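Local atomic coordinates of acetyl-CoA acetyltransferase (Bacillus anthracis, PDB entry 3SS6), a protein that probably catalyses the thiolase reaction, condensing two molecules of acetyl-CoA into acetoacetyl-CoA with release of free CoA. Residues 195-200 and 216-221; 170-175 and 328-333; 358-363 and 387-392; 179-184 and 228-233. One frame throughout, in Å; residues are numbered along the deposited sequence. Where two conformers were deposited one is given.

In the fold
From the N terminus, the first of these contacts to open is interaction 2. It starts at the step between helix 159-170 and helix 174-194 and closes only at helix 322-332, linking the N-terminal and C-terminal thiolase family regions. Within that long loop lies interaction 4, where helix 174-194 meets the short helix 227-231, and within interaction 4 in turn lies interaction 1, joining the loop after helix 174-194 to the one before helix 227-231. Interaction 3 follows in series and packs helix 352-370 on strand 385-393. Two bridges connect the contacts: Arg174 of interaction 2 probably hydrogen-bonds to the carbonyls of Leu230 and Leu233 in interaction 4, and Gln200 OE1 of interaction 1 probably hydrogen-bonds with Ser362 OG of interaction 3.

Interaction 1 (195-200 and 216-221); sequences GYFDDQ and SKDEHP
With chi1 of -61° in Phe197 and -64° in Asp218, each side chain leaves its backbone anti to the carbonyl carbon and heads for the other segment. They meet nearly at right angles: Asp218 OD2 lies 3.6 Å from Phe197 CD2 and 4.0 Å from Phe197 CE2, with the carboxylate turned 78° from the ring. The approach is van der Waals in kind; Asp218 OD1 takes a hydrogen bond from Ile17 N and forms a salt bridge with Arg14. Arg14 also makes a cation-pi contact with Phe197, so one charge serves both sides of the meeting. The Phe197 loop begins where helix 174-194 ends, with Gly195 in a Schellman motif and at the start of a type I turn, held by Asp198 N bonding to Gly195 O at 3.1 Å. The turn sets Asp198 at the protein surface. Lys217, bent at both chi2 and chi3, swings its amine to within 4.0 Å of Asp198 OD1, too far for a salt bridge. A water spans the gap, giving a hydrogen bond to Asp198 OD1 at 2.8 Å and accepting one from Lys217 NZ at 2.6 Å.

Interaction 2 (170-175 and 328-333); sequences YEITRE and VEKELD. Unlike the reference sequence in segment 328-333: Asp333 (reference Gly).
Two helix junctions meet where Tyr170 and Ile172, at the step from helix 159-170 to helix 174-194, lie against Lys330 and Glu331 in the last turn of helix 322-332. The polar link is the phenol of Tyr170, whose OH donates to Glu331 OE1 across 2.7 Å. That oxygen sits in the plane of the ring at its edge, whereas the carboxylate is turned 84° from the ring and is met on its anti side, 26° out of its own plane. Glu331 CG stands opposite the backbone N (chi1 177°), and a bend at chi2 then folds the acid back to the phenol; its other oxygen, OE2, forms a salt bridge with Arg299. The contact joins the N-terminal and C-terminal thiolase family regions at a place where Thr173 N-caps the incoming helix and the Schellman motif at Asp333 ends the other. Beside the phenol, Lys330 lays its methylene chain along that step: CB is 4.2 Å from Tyr170 CD1, and CE is 4.0 Å from Ile172 CG1. The amine goes on to a salt bridge with Glu176, with a weak bond to a bridging water, whose oxygen in turn donates to Glu171 O at 2.8 Å.

Interaction 3 (358-363 and 387-392); sequences RITVSL and VALFIE
The guanidinium of Arg358 lies on a different flank of the helix from Thr360 and Leu363, which meet the strand residues Leu389 and Ile391. One face of it carries Ile359 CG2, 3.6 Å from the plane and nearer its margin than its centre; at its edge, Arg358 NH1 donates to Ser362 OG over 2.9 Å, bent to 141° but close to the plane. On the strand side the contact is made by branch ends. Leu389 CD2 touches both arms of Thr360, OG1 and CG2, each at 3.7 Å, while that hydroxyl is bonded to Gly356 O one turn back. Helix 352-370 is buried between strand 7-19 and strand 385-393, as expected of the inner helical layer of the layered thiolase fold. A turn further along, Leu363 and Ile391 lie side by side, running antiparallel to each other, with Leu363 CD2 3.8 Å from Ile391 CD1. Met95 of helix 93-107 packs against both Thr360 and Leu389.

Interaction 4 (179-184 and 228-233); sequences EVALRS and EKLAGL. With SO4 (sulfate ion), chain D.
Oxygen O3 of the sulfate is gripped twice by Arg183, from NH2 at 3.1 Å with an N-H...O angle of 156°, and more weakly from NE at 3.3 Å. NE also makes a weak bond to sulfate O2 at 3.2 Å, and O2 lies in the guanidinium plane at its edge. The arginine reaches the anion with its CG opposite the backbone N (chi1 176°) and its chain extended as far as NE, the guanidinium then being turned about the last torsion; NH2 is steadied by a further hydrogen bond to Val339 O. The sulfate probably came from the crystallisation liquor. The helix-to-helix contact lies on another side of helix 174-194 and turns on a single leucine. Leu230 of helix 227-231 sends CD1 against the backbone and side chain of the neighbouring turn, 3.8 Å from Leu182 N and 3.9 Å from Leu182 CB. The same methyl lies 4.1 Å from Ala181 CB, which CD2 also approaches. With only a methyl at Ala181, Leu230 lies close to the helix backbone, and Ile225 also packs on Leu230. Cohesion across the two segments is therefore apolar, and the charged chemistry of Arg183 plays no direct part in it.

Interaction 1 (195-200 and 216-221)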
loop_
_atom_site.group_PDB
_atom_site.type_symbol
_atom_site.label_atom_id
_atom_site.label_comp_id
_atom_site.label_asym_id
_atom_site.label_seq_id
_atom_site.Cartn_x
_atom_site.Cartn_y
_atom_site.Cartn_z
ATOM N N GLY A 195 -31.130 32.225 8.532
ATOM C CA GLY A 195 -31.570 31.145 9.399
ATOM C C GLY A 195 -32.467 30.126 8.717
ATOM O O GLY A 195 -33.095 29.305 9.393
ATOM N N TYR A 196 -32.527 30.164 7.387
ATOM C CA TYR A 196 -33.413 29.263 6.644
ATOM C C TYR A 196 -33.128 27.776 6.906
ATOM O O TYR A 196 -34.036 26.934 6.814
ATOM C CB TYR A 196 -33.316 29.507 5.132
ATOM C CG TYR A 196 -33.818 30.846 4.641
ATOM C CD1 TYR A 196 -34.546 31.701 5.467
ATOM C CD2 TYR A 196 -33.585 31.245 3.330
ATOM C CE1 TYR A 196 -35.008 32.922 5.000
ATOM C CE2 TYR A 196 -34.038 32.461 2.862
ATOM C CZ TYR A 196 -34.749 33.294 3.697
ATOM O OH TYR A 196 -35.196 34.506 3.216
ATOM N N PHE A 197 -31.875 27.449 7.202
ATOM C CA PHE A 197 -31.476 26.046 7.352
ATOM C C PHE A 197 -31.435 25.615 8.820
ATOM O O PHE A 197 -31.119 24.471 9.124
ATOM C CB PHE A 197 -30.082 25.799 6.756
ATOM C CG PHE A 197 -29.967 26.087 5.279
ATOM C CD1 PHE A 197 -31.065 25.989 4.435
ATOM C CD2 PHE A 197 -28.742 26.447 4.737
ATOM C CE1 PHE A 197 -30.931 26.247 3.067
ATOM C CE2 PHE A 197 -28.603 26.699 3.385
ATOM C CZ PHE A 197 -29.695 26.597 2.546
ATOM N N ASP A 198 -31.721 26.537 9.733
ATOM C CA ASP A 198 -31.605 26.242 11.156
ATOM C C ASP A 198 -32.383 24.995 11.570
ATOM O O ASP A 198 -31.863 24.137 12.285
ATOM C CB ASP A 198 -32.126 27.432 11.972
ATOM C CG ASP A 198 -31.169 28.595 11.991
ATOM O OD1 ASP A 198 -30.121 28.537 11.321
ATOM O OD2 ASP A 198 -31.475 29.587 12.683
ATOM N N ASP A 199 -33.633 24.899 11.131
ATOM C CA ASP A 199 -34.520 23.807 11.539
ATOM C C ASP A 199 -34.079 22.454 10.984
ATOM O O ASP A 199 -34.175 21.425 11.660
ATOM C CB ASP A 199 -35.959 24.074 11.083
ATOM C CG ASP A 199 -36.617 25.219 11.829
ATOM O OD1 ASP A 199 -36.287 25.433 13.013
ATOM O OD2 ASP A 199 -37.476 25.898 11.224
ATOM N N GLN A 200 -33.617 22.452 9.738
ATOM C CA GLN A 200 -33.327 21.191 9.070
ATOM C C GLN A 200 -31.970 20.586 9.431
ATOM O O GLN A 200 -31.761 19.399 9.214
ATOM C CB GLN A 200 -33.421 21.346 7.551
ATOM C CG GLN A 200 -32.238 22.097 6.923
ATOM C CD GLN A 200 -32.526 22.545 5.504
ATOM O OE1 GLN A 200 -31.858 22.122 4.558
ATOM N NE2 GLN A 200 -33.526 23.416 5.347
ATOM N N SER A 216 -22.004 22.616 12.997
ATOM C CA SER A 216 -23.411 22.975 12.902
ATOM C C SER A 216 -23.761 23.835 11.686
ATOM O O SER A 216 -24.942 24.099 11.452
ATOM C CB SER A 216 -23.874 23.661 14.196
ATOM O OG SER A 216 -23.186 24.882 14.381
ATOM N N LYS A 217 -22.754 24.255 10.917
ATOM C CA LYS A 217 -22.985 25.137 9.772
ATOM C C LYS A 217 -22.269 24.647 8.515
ATOM O O LYS A 217 -21.108 24.235 8.572
ATOM C CB LYS A 217 -22.519 26.560 10.083
ATOM C CG LYS A 217 -22.994 27.087 11.436
ATOM C CD LYS A 217 -24.481 27.411 11.442
ATOM C CE LYS A 217 -24.773 28.655 10.612
ATOM N NZ LYS A 217 -26.177 29.144 10.749
ATOM N N ASP A 218 -22.966 24.718 7.386
ATOM C CA ASP A 218 -22.393 24.351 6.089
ATOM C C ASP A 218 -21.099 25.124 5.862
ATOM O O ASP A 218 -21.059 26.348 6.045
ATOM C CB ASP A 218 -23.396 24.682 4.979
ATOM C CG ASP A 218 -24.675 23.864 5.081
ATOM O OD1 ASP A 218 -24.590 22.612 5.142
ATOM O OD2 ASP A 218 -25.770 24.473 5.089
ATOM N N GLU A 219 -20.034 24.435 5.464
ATOM C CA GLU A 219 -18.761 25.141 5.399
ATOM C C GLU A 219 -18.232 25.377 3.984
ATOM O O GLU A 219 -17.198 26.033 3.817
ATOM C CB GLU A 219 -17.702 24.523 6.332
ATOM C CG GLU A 219 -17.371 23.106 6.007
ATOM C CD GLU A 219 -16.250 22.499 6.864
ATOM O OE1 GLU A 219 -15.643 23.155 7.743
ATOM O OE2 GLU A 219 -15.963 21.325 6.631
ATOM N N HIS A 220 -18.960 24.902 2.973
ATOM C CA HIS A 220 -18.516 25.106 1.590
ATOM C C HIS A 220 -18.749 26.529 1.056
ATOM O O HIS A 220 -17.943 27.027 0.281
ATOM C CB HIS A 220 -19.137 24.077 0.624
ATOM C CG HIS A 220 -18.347 23.894 -0.635
ATOM N ND1 HIS A 220 -17.238 23.076 -0.699
ATOM C CD2 HIS A 220 -18.487 24.434 -1.868
ATOM C CE1 HIS A 220 -16.737 23.110 -1.922
ATOM N NE2 HIS A 220 -17.475 23.927 -2.651
ATOM N N PRO A 221 -19.862 27.177 1.437
ATOM C CA PRO A 221 -20.079 28.514 0.871
ATOM C C PRO A 221 -18.962 29.476 1.258
ATOM O O PRO A 221 -18.501 29.451 2.406
ATOM C CB PRO A 221 -21.409 28.939 1.491
ATOM C CG PRO A 221 -22.153 27.611 1.642
ATOM C CD PRO A 221 -21.057 26.674 2.139
HETATM O O HOH W 1 -28.035 30.004 12.361
#

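Interaction 2 (170-175 and 328-333)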
loop_
_atom_site.group_PDB
_atom_site.type_symbol
_atom_site.label_atom_id
_atom_site.label_comp_id
_atom_site.label_asym_id
_atom_site.label_seq_id
_atom_site.Cartn_x
_atom_site.Cartn_y
_atom_site.Cartn_z
ATOM N N TYR A 170 -24.280 22.679 -25.850
ATOM C CA TYR A 170 -25.263 23.726 -25.587
ATOM C C TYR A 170 -24.715 25.153 -25.743
ATOM O O TYR A 170 -25.416 26.126 -25.456
ATOM C CB TYR A 170 -25.885 23.523 -24.197
ATOM C CG TYR A 170 -26.919 22.418 -24.165
ATOM C CD1 TYR A 170 -28.268 22.708 -24.316
ATOM C CD2 TYR A 170 -26.547 21.087 -23.996
ATOM C CE1 TYR A 170 -29.222 21.708 -24.300
ATOM C CE2 TYR A 170 -27.502 20.074 -23.979
ATOM C CZ TYR A 170 -28.837 20.399 -24.134
ATOM O OH TYR A 170 -29.809 19.421 -24.122
ATOM N N GLU A 171 -23.477 25.262 -26.218
ATOM C CA GLU A 171 -22.811 26.554 -26.416
ATOM C C GLU A 171 -22.884 27.451 -25.178
ATOM O O GLU A 171 -23.239 28.631 -25.257
ATOM C CB GLU A 171 -23.353 27.269 -27.658
ATOM C CG GLU A 171 -23.142 26.469 -28.937
ATOM C CD GLU A 171 -23.645 27.188 -30.175
ATOM O OE1 GLU A 171 -23.152 28.300 -30.465
ATOM O OE2 GLU A 171 -24.537 26.638 -30.856
ATOM N N ILE A 172 -22.523 26.866 -24.041
ATOM C CA ILE A 172 -22.540 27.531 -22.741
ATOM C C ILE A 172 -21.246 28.311 -22.524
ATOM O O ILE A 172 -20.156 27.783 -22.738
ATOM C CB ILE A 172 -22.694 26.487 -21.627
ATOM C CG1 ILE A 172 -23.984 25.694 -21.843
ATOM C CG2 ILE A 172 -22.698 27.145 -20.262
ATOM C CD1 ILE A 172 -24.126 24.483 -20.925
ATOM N N THR A 173 -21.363 29.571 -22.115
ATOM C CA THR A 173 -20.178 30.410 -21.952
ATOM C C THR A 173 -19.567 30.321 -20.555
ATOM O O THR A 173 -20.220 29.908 -19.594
ATOM C CB THR A 173 -20.487 31.886 -22.246
ATOM O OG1 THR A 173 -21.339 32.398 -21.217
ATOM C CG2 THR A 173 -21.178 32.030 -23.600
ATOM N N ARG A 174 -18.299 30.710 -20.456
ATOM C CA ARG A 174 -17.623 30.821 -19.169
ATOM C C ARG A 174 -18.388 31.777 -18.254
ATOM O O ARG A 174 -18.587 31.486 -17.077
ATOM C CB ARG A 174 -16.186 31.317 -19.371
ATOM C CG ARG A 174 -15.441 31.665 -18.085
ATOM C CD ARG A 174 -15.238 30.448 -17.177
ATOM N NE ARG A 174 -14.333 30.779 -16.076
ATOM C CZ ARG A 174 -13.006 30.668 -16.133
ATOM N NH1 ARG A 174 -12.413 30.191 -17.227
ATOM N NH2 ARG A 174 -12.267 31.012 -15.087
ATOM N N GLU A 175 -18.809 32.920 -18.795
ATOM C CA GLU A 175 -19.584 33.883 -18.006
ATOM C C GLU A 175 -20.858 33.266 -17.426
ATOM O O GLU A 175 -21.151 33.442 -16.243
ATOM C CB GLU A 175 -19.945 35.117 -18.832
ATOM C CG GLU A 175 -20.918 36.049 -18.106
ATOM C CD GLU A 175 -21.139 37.353 -18.846
ATOM O OE1 GLU A 175 -20.143 37.976 -19.255
ATOM O OE2 GLU A 175 -22.307 37.757 -19.009
ATOM N N VAL A 328 -29.385 21.734 -18.481
ATOM C CA VAL A 328 -30.743 21.367 -18.074
ATOM C C VAL A 328 -31.674 22.575 -18.139
ATOM O O VAL A 328 -32.779 22.489 -18.668
ATOM C CB VAL A 328 -30.772 20.781 -16.651
ATOM C CG1 VAL A 328 -32.199 20.533 -16.202
ATOM C CG2 VAL A 328 -29.979 19.475 -16.608
ATOM N N GLU A 329 -31.216 23.703 -17.604
ATOM C CA GLU A 329 -32.005 24.938 -17.654
ATOM C C GLU A 329 -32.398 25.330 -19.081
ATOM O O GLU A 329 -33.547 25.686 -19.349
ATOM C CB GLU A 329 -31.250 26.084 -16.984
ATOM C CG GLU A 329 -32.038 27.392 -16.966
ATOM C CD GLU A 329 -31.273 28.518 -16.310
ATOM O OE1 GLU A 329 -31.360 28.646 -15.072
ATOM O OE2 GLU A 329 -30.588 29.268 -17.041
ATOM N N LYS A 330 -31.437 25.270 -19.999
ATOM C CA LYS A 330 -31.691 25.589 -21.398
ATOM C C LYS A 330 -32.611 24.577 -22.064
ATOM O O LYS A 330 -33.519 24.952 -22.803
ATOM C CB LYS A 330 -30.372 25.701 -22.167
ATOM C CG LYS A 330 -29.509 26.876 -21.707
ATOM C CD LYS A 330 -28.129 26.847 -22.341
ATOM C CE LYS A 330 -27.250 27.967 -21.807
ATOM N NZ LYS A 330 -27.830 29.307 -22.075
ATOM N N GLU A 331 -32.387 23.295 -21.789
ATOM C CA GLU A 331 -33.176 22.240 -22.416
ATOM C C GLU A 331 -34.653 22.319 -22.021
ATOM O O GLU A 331 -35.540 22.174 -22.869
ATOM C CB GLU A 331 -32.595 20.866 -22.070
ATOM C CG GLU A 331 -33.394 19.695 -22.622
ATOM C CD GLU A 331 -33.436 19.661 -24.135
ATOM O OE1 GLU A 331 -32.403 19.944 -24.782
ATOM O OE2 GLU A 331 -34.512 19.353 -24.684
ATOM N N LEU A 332 -34.906 22.557 -20.738
ATOM C CA LEU A 332 -36.266 22.626 -20.203
ATOM C C LEU A 332 -36.849 24.042 -20.199
ATOM O O LEU A 332 -38.026 24.226 -19.880
ATOM C CB LEU A 332 -36.303 22.063 -18.776
ATOM C CG LEU A 332 -35.992 20.574 -18.578
ATOM C CD1 LEU A 332 -36.055 20.231 -17.101
ATOM C CD2 LEU A 332 -36.961 19.704 -19.361
ATOM N N ASP A 333 -36.028 25.030 -20.559
ATOM C CA ASP A 333 -36.400 26.443 -20.468
ATOM C C ASP A 333 -36.958 26.787 -19.086
ATOM O O ASP A 333 -38.064 27.313 -18.967
ATOM C CB ASP A 333 -37.406 26.817 -21.563
ATOM C CG ASP A 333 -37.590 28.321 -21.706
ATOM O OD1 ASP A 333 -36.712 29.089 -21.259
ATOM O OD2 ASP A 333 -38.616 28.736 -22.280
HETATM O O HOH W 2 -25.282 30.049 -23.978
#

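Interaction 3 (358-363 and 387-392)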
loop_
_atom_site.group_PDB
_atom_site.type_symbol
_atom_site.label_atom_id
_atom_site.label_comp_id
_atom_site.label_asym_id
_atom_site.label_seq_id
_atom_site.Cartn_x
_atom_site.Cartn_y
_atom_site.Cartn_z
ATOM N N ARG A 358 -30.422 15.116 0.291
ATOM C CA ARG A 358 -30.178 16.479 0.783
ATOM C C ARG A 358 -31.051 17.525 0.083
ATOM O O ARG A 358 -31.691 18.356 0.742
ATOM C CB ARG A 358 -28.680 16.823 0.646
ATOM C CG ARG A 358 -28.170 17.889 1.627
ATOM C CD ARG A 358 -28.619 19.300 1.185
ATOM N NE ARG A 358 -28.059 19.654 -0.117
ATOM C CZ ARG A 358 -28.434 20.721 -0.820
ATOM N NH1 ARG A 358 -29.383 21.517 -0.354
ATOM N NH2 ARG A 358 -27.856 20.995 -1.986
ATOM N N ILE A 359 -31.105 17.471 -1.247
ATOM C CA ILE A 359 -31.886 18.468 -1.976
ATOM C C ILE A 359 -33.373 18.292 -1.713
ATOM O O ILE A 359 -34.133 19.260 -1.783
ATOM C CB ILE A 359 -31.572 18.511 -3.500
ATOM C CG1 ILE A 359 -32.002 17.219 -4.212
ATOM C CG2 ILE A 359 -30.087 18.819 -3.721
ATOM C CD1 ILE A 359 -31.807 17.266 -5.744
ATOM N N THR A 360 -33.786 17.068 -1.383
ATOM C CA THR A 360 -35.195 16.819 -1.060
ATOM C C THR A 360 -35.530 17.427 0.308
ATOM O O THR A 360 -36.560 18.086 0.476
ATOM C CB THR A 360 -35.534 15.314 -1.111
ATOM O OG1 THR A 360 -35.207 14.802 -2.417
ATOM C CG2 THR A 360 -37.023 15.080 -0.838
ATOM N N VAL A 361 -34.654 17.209 1.280
ATOM C CA VAL A 361 -34.791 17.867 2.588
ATOM C C VAL A 361 -34.924 19.379 2.416
ATOM O O VAL A 361 -35.834 20.011 2.966
ATOM C CB VAL A 361 -33.580 17.559 3.498
ATOM C CG1 VAL A 361 -33.564 18.475 4.735
ATOM C CG2 VAL A 361 -33.573 16.109 3.919
ATOM N N SER A 362 -34.003 19.970 1.662
ATOM C CA SER A 362 -34.004 21.419 1.474
ATOM C C SER A 362 -35.264 21.933 0.771
ATOM O O SER A 362 -35.848 22.963 1.157
ATOM C CB SER A 362 -32.745 21.835 0.718
ATOM O OG SER A 362 -31.592 21.459 1.471
ATOM N N LEU A 363 -35.686 21.214 -0.261
ATOM C CA LEU A 363 -36.899 21.568 -0.979
ATOM C C LEU A 363 -38.115 21.576 -0.062
ATOM O O LEU A 363 -38.919 22.507 -0.087
ATOM C CB LEU A 363 -37.129 20.589 -2.128
ATOM C CG LEU A 363 -38.370 20.807 -2.991
ATOM C CD1 LEU A 363 -38.359 22.177 -3.670
ATOM C CD2 LEU A 363 -38.397 19.689 -4.039
ATOM N N VAL A 387 -32.799 11.320 -12.420
ATOM C CA VAL A 387 -33.849 10.885 -11.508
ATOM C C VAL A 387 -34.604 12.119 -11.046
ATOM O O VAL A 387 -33.999 13.165 -10.844
ATOM C CB VAL A 387 -33.256 10.141 -10.299
ATOM C CG1 VAL A 387 -34.364 9.621 -9.390
ATOM C CG2 VAL A 387 -32.375 8.990 -10.783
ATOM N N ALA A 388 -35.928 12.009 -10.924
ATOM C CA ALA A 388 -36.740 13.130 -10.452
ATOM C C ALA A 388 -37.788 12.677 -9.443
ATOM O O ALA A 388 -38.360 11.584 -9.558
ATOM C CB ALA A 388 -37.405 13.852 -11.626
ATOM N N LEU A 389 -38.035 13.536 -8.458
ATOM C CA LEU A 389 -38.967 13.258 -7.381
ATOM C C LEU A 389 -39.962 14.410 -7.302
ATOM O O LEU A 389 -39.573 15.578 -7.338
ATOM C CB LEU A 389 -38.191 13.130 -6.060
ATOM C CG LEU A 389 -39.018 12.797 -4.819
ATOM C CD1 LEU A 389 -39.709 11.451 -4.972
ATOM C CD2 LEU A 389 -38.113 12.804 -3.589
ATOM N N PHE A 390 -41.248 14.079 -7.218
ATOM C CA PHE A 390 -42.318 15.077 -7.274
ATOM C C PHE A 390 -43.054 15.062 -5.947
ATOM O O PHE A 390 -43.546 14.017 -5.525
ATOM C CB PHE A 390 -43.266 14.760 -8.432
ATOM C CG PHE A 390 -42.591 14.795 -9.768
ATOM C CD1 PHE A 390 -42.707 15.906 -10.590
ATOM C CD2 PHE A 390 -41.790 13.735 -10.177
ATOM C CE1 PHE A 390 -42.054 15.947 -11.822
ATOM C CE2 PHE A 390 -41.128 13.767 -11.399
ATOM C CZ PHE A 390 -41.265 14.867 -12.228
ATOM N N ILE A 391 -43.093 16.208 -5.275
ATOM C CA ILE A 391 -43.681 16.271 -3.943
ATOM C C ILE A 391 -44.661 17.431 -3.795
ATOM O O ILE A 391 -44.631 18.397 -4.567
ATOM C CB ILE A 391 -42.608 16.397 -2.845
ATOM C CG1 ILE A 391 -41.865 17.723 -2.972
ATOM C CG2 ILE A 391 -41.625 15.224 -2.892
ATOM C CD1 ILE A 391 -40.999 18.030 -1.763
ATOM N N GLU A 392 -45.550 17.311 -2.815
ATOM C CA GLU A 392 -46.437 18.419 -2.454
ATOM C C GLU A 392 -46.297 18.667 -0.965
ATOM O O GLU A 392 -46.503 17.761 -0.161
ATOM C CB GLU A 392 -47.898 18.100 -2.806
ATOM C CG GLU A 392 -48.132 18.012 -4.311
ATOM C CD GLU A 392 -49.543 17.597 -4.694
ATOM O OE1 GLU A 392 -50.305 17.113 -3.829
ATOM O OE2 GLU A 392 -49.888 17.757 -5.884
#

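Interaction 4 (179-184 and 228-233)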
loop_
_atom_site.group_PDB
_atom_site.type_symbol
_atom_site.label_atom_id
_atom_site.label_comp_id
_atom_site.label_asym_id
_atom_site.label_seq_id
_atom_site.Cartn_x
_atom_site.Cartn_y
_atom_site.Cartn_z
ATOM N N GLU A 179 -21.570 32.984 -13.500
ATOM C CA GLU A 179 -22.716 33.688 -12.924
ATOM C C GLU A 179 -23.521 32.744 -12.041
ATOM O O GLU A 179 -23.962 33.109 -10.948
ATOM C CB GLU A 179 -23.622 34.269 -14.013
ATOM C CG GLU A 179 -24.852 34.968 -13.452
ATOM C CD GLU A 179 -25.757 35.540 -14.528
ATOM O OE1 GLU A 179 -25.318 36.458 -15.254
ATOM O OE2 GLU A 179 -26.911 35.077 -14.646
ATOM N N VAL A 180 -23.714 31.522 -12.530
ATOM C CA VAL A 180 -24.411 30.499 -11.761
ATOM C C VAL A 180 -23.612 30.145 -10.511
ATOM O O VAL A 180 -24.182 29.971 -9.429
ATOM C CB VAL A 180 -24.674 29.239 -12.607
ATOM C CG1 VAL A 180 -25.013 28.042 -11.714
ATOM C CG2 VAL A 180 -25.802 29.515 -13.590
ATOM N N ALA A 181 -22.291 30.056 -10.652
ATOM C CA ALA A 181 -21.434 29.721 -9.510
ATOM C C ALA A 181 -21.514 30.795 -8.425
ATOM O O ALA A 181 -21.645 30.480 -7.234
ATOM C CB ALA A 181 -19.991 29.526 -9.955
ATOM N N LEU A 182 -21.435 32.059 -8.834
ATOM C CA LEU A 182 -21.501 33.155 -7.878
ATOM C C LEU A 182 -22.862 33.172 -7.194
ATOM O O LEU A 182 -22.962 33.402 -5.985
ATOM C CB LEU A 182 -21.220 34.498 -8.559
ATOM C CG LEU A 182 -21.329 35.728 -7.661
ATOM C CD1 LEU A 182 -20.343 35.652 -6.485
ATOM C CD2 LEU A 182 -21.097 36.983 -8.497
ATOM N N ARG A 183 -23.905 32.926 -7.977
ATOM C CA ARG A 183 -25.261 32.868 -7.456
ATOM C C ARG A 183 -25.380 31.781 -6.397
ATOM O O ARG A 183 -26.004 31.984 -5.349
ATOM C CB ARG A 183 -26.234 32.573 -8.596
ATOM C CG ARG A 183 -27.675 32.397 -8.175
ATOM C CD ARG A 183 -28.530 32.052 -9.382
ATOM N NE ARG A 183 -29.956 31.990 -9.058
ATOM C CZ ARG A 183 -30.584 30.908 -8.615
ATOM N NH1 ARG A 183 -29.916 29.774 -8.419
ATOM N NH2 ARG A 183 -31.889 30.965 -8.356
ATOM N N SER A 184 -24.766 30.633 -6.670
ATOM C CA SER A 184 -24.863 29.486 -5.774
ATOM C C SER A 184 -24.290 29.820 -4.399
ATOM O O SER A 184 -24.918 29.553 -3.371
ATOM C CB SER A 184 -24.159 28.266 -6.392
ATOM O OG SER A 184 -24.599 27.059 -5.787
ATOM N N GLU A 228 -14.763 38.332 -9.890
ATOM C CA GLU A 228 -13.354 38.510 -10.202
ATOM C C GLU A 228 -12.572 37.226 -9.964
ATOM O O GLU A 228 -11.869 36.751 -10.851
ATOM C CB GLU A 228 -12.762 39.668 -9.390
ATOM C CG GLU A 228 -11.263 39.816 -9.551
ATOM C CD GLU A 228 -10.745 41.139 -9.036
ATOM O OE1 GLU A 228 -11.568 41.988 -8.627
ATOM O OE2 GLU A 228 -9.512 41.331 -9.049
ATOM N N LYS A 229 -12.708 36.654 -8.768
ATOM C CA LYS A 229 -11.991 35.432 -8.440
ATOM C C LYS A 229 -12.341 34.283 -9.389
ATOM O O LYS A 229 -11.461 33.541 -9.822
ATOM C CB LYS A 229 -12.241 35.024 -6.987
ATOM C CG LYS A 229 -11.529 33.737 -6.595
ATOM C CD LYS A 229 -11.765 33.376 -5.139
ATOM C CE LYS A 229 -11.031 34.338 -4.224
ATOM N NZ LYS A 229 -9.554 34.204 -4.367
ATOM N N LEU A 230 -13.624 34.135 -9.711
ATOM C CA LEU A 230 -14.051 33.051 -10.599
ATOM C C LEU A 230 -13.432 33.173 -11.993
ATOM O O LEU A 230 -13.013 32.174 -12.579
ATOM C CB LEU A 230 -15.575 33.013 -10.713
ATOM C CG LEU A 230 -16.302 32.521 -9.462
ATOM C CD1 LEU A 230 -17.786 32.935 -9.492
ATOM C CD2 LEU A 230 -16.147 31.017 -9.306
ATOM N N ALA A 231 -13.375 34.395 -12.519
ATOM C CA ALA A 231 -12.866 34.614 -13.872
ATOM C C ALA A 231 -11.366 34.321 -13.974
ATOM O O ALA A 231 -10.843 34.089 -15.066
ATOM C CB ALA A 231 -13.168 36.038 -14.345
ATOM N N GLY A 232 -10.678 34.329 -12.837
ATOM C CA GLY A 232 -9.242 34.118 -12.837
ATOM C C GLY A 232 -8.808 32.665 -12.719
ATOM O O GLY A 232 -7.619 32.361 -12.829
ATOM N N LEU A 233 -9.762 31.766 -12.501
ATOM C CA LEU A 233 -9.441 30.345 -12.341
ATOM C C LEU A 233 -9.104 29.663 -13.669
ATOM O O LEU A 233 -9.641 30.018 -14.719
ATOM C CB LEU A 233 -10.596 29.604 -11.665
ATOM C CG LEU A 233 -11.018 30.102 -10.282
ATOM C CD1 LEU A 233 -12.163 29.251 -9.751
ATOM C CD2 LEU A 233 -9.841 30.093 -9.309
HETATM S S SO4 D . -32.336 34.452 -10.067
HETATM O O1 SO4 D . -33.178 35.612 -10.344
HETATM O O2 SO4 D . -30.929 34.839 -10.146
HETATM O O3 SO4 D . -32.635 33.945 -8.731
HETATM O O4 SO4 D . -32.606 33.412 -11.055
#